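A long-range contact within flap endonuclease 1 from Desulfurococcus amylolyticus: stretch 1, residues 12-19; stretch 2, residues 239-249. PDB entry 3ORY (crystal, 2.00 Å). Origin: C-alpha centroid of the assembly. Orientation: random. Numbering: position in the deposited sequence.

Stretch 1 (12-19) GVDLKDII
Stretch 2 (239-249) NLIDIGILLGT

No hydrogen bond joins these two stretches, whose touching residues lie at least 225 positions apart in the chain; the contact is held by packing, chiefly of aliphatic side chains, with 306 Å² buried over both sides. Stretch 2 carries the end of a helix, residues 239-247, whose backbone bonds run regularly from Ile-243 N to Asn-239 O (2.9 Å) through to Gly-248 N to Gly-244 O (2.8 Å). Stretch 1 is irregular. Extended at Val-13 and Asp-14 (phi/psi -105/114 and -103/114), it bends at Leu-15 (-111/11), where Ile-18 N bonds to Leu-15 O at 2.9 Å. Asp-14, chi1 t, accepts a hydrogen bond at OD1 from Lys-16 N (3.0 Å) across the bend.

The backbones come nearest at Val-13 and Gly-244, with 6.1 Å between their CA atoms. Val-13 CG1 packs on Gly-244 CA at 4.0 Å; a CB on Gly-244 would point sideways and be crowded by Ile-241 O of its own helix, 3.2 Å away, rather than by Val-13. Val-13, chi1 t, also places CG2 3.8 Å from Gly-248 O. Gly-248 leaves the helix with phi/psi 121/127, angles that would jam a CB against the preceding carbonyl and so call for glycine.

Leu-15 reaches the helix with its m,t side chain. The CA-to-CB bond of Leu-15 points sideways, but its end comes nearer: Leu-15 CD1 lies 3.9 Å from Leu-240 CD1, while Leu-15 CD2 lies 4.0 Å from Ile-243 CG2 and 3.6 Å from Leu-247 CD1. Leu-240 (t,p) likewise starts sideways, whereas Ile-243 and Leu-247, both m,t, point toward stretch 1. Spaced three and four residues apart, the three form one apolar helical face. Leu-247 CD1 also lies 4.2 Å from Val-13 CG1 and 3.9 Å from Asp-14 O. Farther along, Ile-18 (p,t) points toward the helix, its CD1 4.3 Å from Ile-243 CD1.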

# COMPACT_ATOMS: atom_id res chain seq x y z
N GLY A 12 -5.25 -5.57 -0.99
CA GLY A 12 -4.63 -6.85 -0.71
C GLY A 12 -5.36 -7.64 0.35
O GLY A 12 -6.54 -7.94 0.21
N VAL A 13 -4.63 -7.98 1.41
CA VAL A 13 -5.21 -8.66 2.55
C VAL A 13 -5.35 -7.64 3.67
O VAL A 13 -4.35 -7.15 4.19
CB VAL A 13 -4.32 -9.85 2.98
CG1 VAL A 13 -4.85 -10.51 4.25
CG2 VAL A 13 -4.20 -10.88 1.84
N ASP A 14 -6.58 -7.32 4.04
CA ASP A 14 -6.84 -6.32 5.07
C ASP A 14 -7.22 -7.01 6.39
O ASP A 14 -8.26 -7.65 6.49
CB ASP A 14 -7.92 -5.34 4.60
CG ASP A 14 -8.21 -4.22 5.61
OD1 ASP A 14 -7.48 -4.06 6.61
OD2 ASP A 14 -9.19 -3.47 5.37
N LEU A 15 -6.36 -6.87 7.40
CA LEU A 15 -6.56 -7.49 8.72
C LEU A 15 -6.84 -6.46 9.80
O LEU A 15 -6.84 -6.78 10.99
CB LEU A 15 -5.33 -8.32 9.11
CG LEU A 15 -4.86 -9.41 8.14
CD1 LEU A 15 -3.63 -10.10 8.72
CD2 LEU A 15 -5.97 -10.41 7.87
N LYS A 16 -7.09 -5.22 9.38
CA LYS A 16 -7.24 -4.09 10.30
C LYS A 16 -8.04 -4.39 11.56
O LYS A 16 -7.59 -4.08 12.67
CB LYS A 16 -7.85 -2.88 9.58
CG LYS A 16 -7.82 -1.60 10.40
CD LYS A 16 -8.26 -0.39 9.55
CE LYS A 16 -8.02 0.92 10.30
NZ LYS A 16 -8.69 0.93 11.63
N ASP A 17 -9.22 -4.98 11.43
CA ASP A 17 -10.04 -5.14 12.63
C ASP A 17 -9.80 -6.41 13.44
O ASP A 17 -10.52 -6.65 14.42
CB ASP A 17 -11.53 -4.87 12.37
CG ASP A 17 -12.04 -5.52 11.11
OD1 ASP A 17 -11.75 -6.72 10.90
OD2 ASP A 17 -12.73 -4.81 10.34
N ILE A 18 -8.79 -7.22 13.07
CA ILE A 18 -8.35 -8.28 13.97
C ILE A 18 -7.02 -8.00 14.66
O ILE A 18 -6.60 -8.77 15.52
CB ILE A 18 -8.34 -9.71 13.34
CG1 ILE A 18 -7.30 -9.83 12.22
CG2 ILE A 18 -9.74 -10.11 12.87
CD1 ILE A 18 -6.93 -11.28 11.87
N ILE A 19 -6.35 -6.90 14.30
CA ILE A 19 -5.10 -6.54 14.98
C ILE A 19 -5.36 -6.06 16.42
O ILE A 19 -6.01 -5.04 16.61
CB ILE A 19 -4.30 -5.45 14.23
CG1 ILE A 19 -4.08 -5.81 12.74
CG2 ILE A 19 -2.98 -5.17 14.95
CD1 ILE A 19 -3.28 -7.10 12.50
N ASN A 239 -1.19 -20.30 10.63
CA ASN A 239 -2.55 -19.82 10.93
C ASN A 239 -2.80 -18.45 10.30
O ASN A 239 -3.85 -18.22 9.70
CB ASN A 239 -2.80 -19.69 12.43
CG ASN A 239 -2.81 -21.02 13.19
OD1 ASN A 239 -2.96 -22.13 12.63
ND2 ASN A 239 -2.67 -20.91 14.50
N LEU A 240 -1.84 -17.53 10.45
CA LEU A 240 -1.98 -16.17 9.88
C LEU A 240 -2.11 -16.21 8.36
O LEU A 240 -2.96 -15.54 7.76
CB LEU A 240 -0.80 -15.28 10.28
CG LEU A 240 -0.92 -13.80 9.84
CD1 LEU A 240 -2.07 -13.10 10.61
CD2 LEU A 240 0.37 -13.03 10.02
N ILE A 241 -1.24 -17.00 7.73
CA ILE A 241 -1.31 -17.19 6.28
C ILE A 241 -2.69 -17.76 5.90
O ILE A 241 -3.31 -17.30 4.94
CB ILE A 241 -0.16 -18.11 5.79
CG1 ILE A 241 1.17 -17.37 5.90
CG2 ILE A 241 -0.42 -18.56 4.34
CD1 ILE A 241 2.42 -18.27 5.71
N ASP A 242 -3.17 -18.73 6.66
CA ASP A 242 -4.46 -19.34 6.36
C ASP A 242 -5.60 -18.31 6.45
O ASP A 242 -6.54 -18.36 5.65
CB ASP A 242 -4.73 -20.54 7.27
CG ASP A 242 -4.09 -21.83 6.73
OD1 ASP A 242 -3.51 -21.82 5.63
OD2 ASP A 242 -4.15 -22.87 7.42
N ILE A 243 -5.51 -17.39 7.41
CA ILE A 243 -6.48 -16.30 7.49
C ILE A 243 -6.50 -15.53 6.18
O ILE A 243 -7.57 -15.26 5.62
CB ILE A 243 -6.23 -15.36 8.70
CG1 ILE A 243 -6.51 -16.11 10.02
CG2 ILE A 243 -7.15 -14.14 8.62
CD1 ILE A 243 -5.96 -15.39 11.25
N GLY A 244 -5.31 -15.22 5.66
CA GLY A 244 -5.19 -14.50 4.38
C GLY A 244 -5.81 -15.25 3.22
O GLY A 244 -6.46 -14.64 2.35
N ILE A 245 -5.60 -16.57 3.19
CA ILE A 245 -6.14 -17.43 2.13
C ILE A 245 -7.68 -17.44 2.17
O ILE A 245 -8.33 -17.43 1.11
CB ILE A 245 -5.55 -18.87 2.22
CG1 ILE A 245 -4.05 -18.84 1.86
CG2 ILE A 245 -6.31 -19.84 1.32
CD1 ILE A 245 -3.27 -20.13 2.18
N LEU A 246 -8.25 -17.44 3.37
CA LEU A 246 -9.71 -17.40 3.51
C LEU A 246 -10.26 -16.08 2.99
O LEU A 246 -11.36 -16.03 2.43
CB LEU A 246 -10.13 -17.62 4.96
CG LEU A 246 -9.91 -19.04 5.49
CD1 LEU A 246 -10.42 -19.15 6.92
CD2 LEU A 246 -10.62 -20.05 4.61
N LEU A 247 -9.49 -15.02 3.19
CA LEU A 247 -9.88 -13.69 2.72
C LEU A 247 -9.65 -13.51 1.21
O LEU A 247 -10.43 -12.81 0.54
CB LEU A 247 -9.17 -12.61 3.53
CG LEU A 247 -9.46 -12.61 5.04
CD1 LEU A 247 -8.70 -11.46 5.71
CD2 LEU A 247 -10.96 -12.49 5.31
N GLY A 248 -8.61 -14.15 0.68
CA GLY A 248 -8.34 -14.13 -0.74
C GLY A 248 -6.97 -13.56 -1.11
O GLY A 248 -6.62 -12.46 -0.70
N THR A 249 -6.21 -14.33 -1.90
CA THR A 249 -4.87 -13.93 -2.34
C THR A 249 -4.83 -13.86 -3.86
O THR A 249 -5.84 -14.13 -4.52
CB THR A 249 -3.81 -14.96 -1.88
OG1 THR A 249 -4.01 -16.19 -2.58
CG2 THR A 249 -3.92 -15.23 -0.36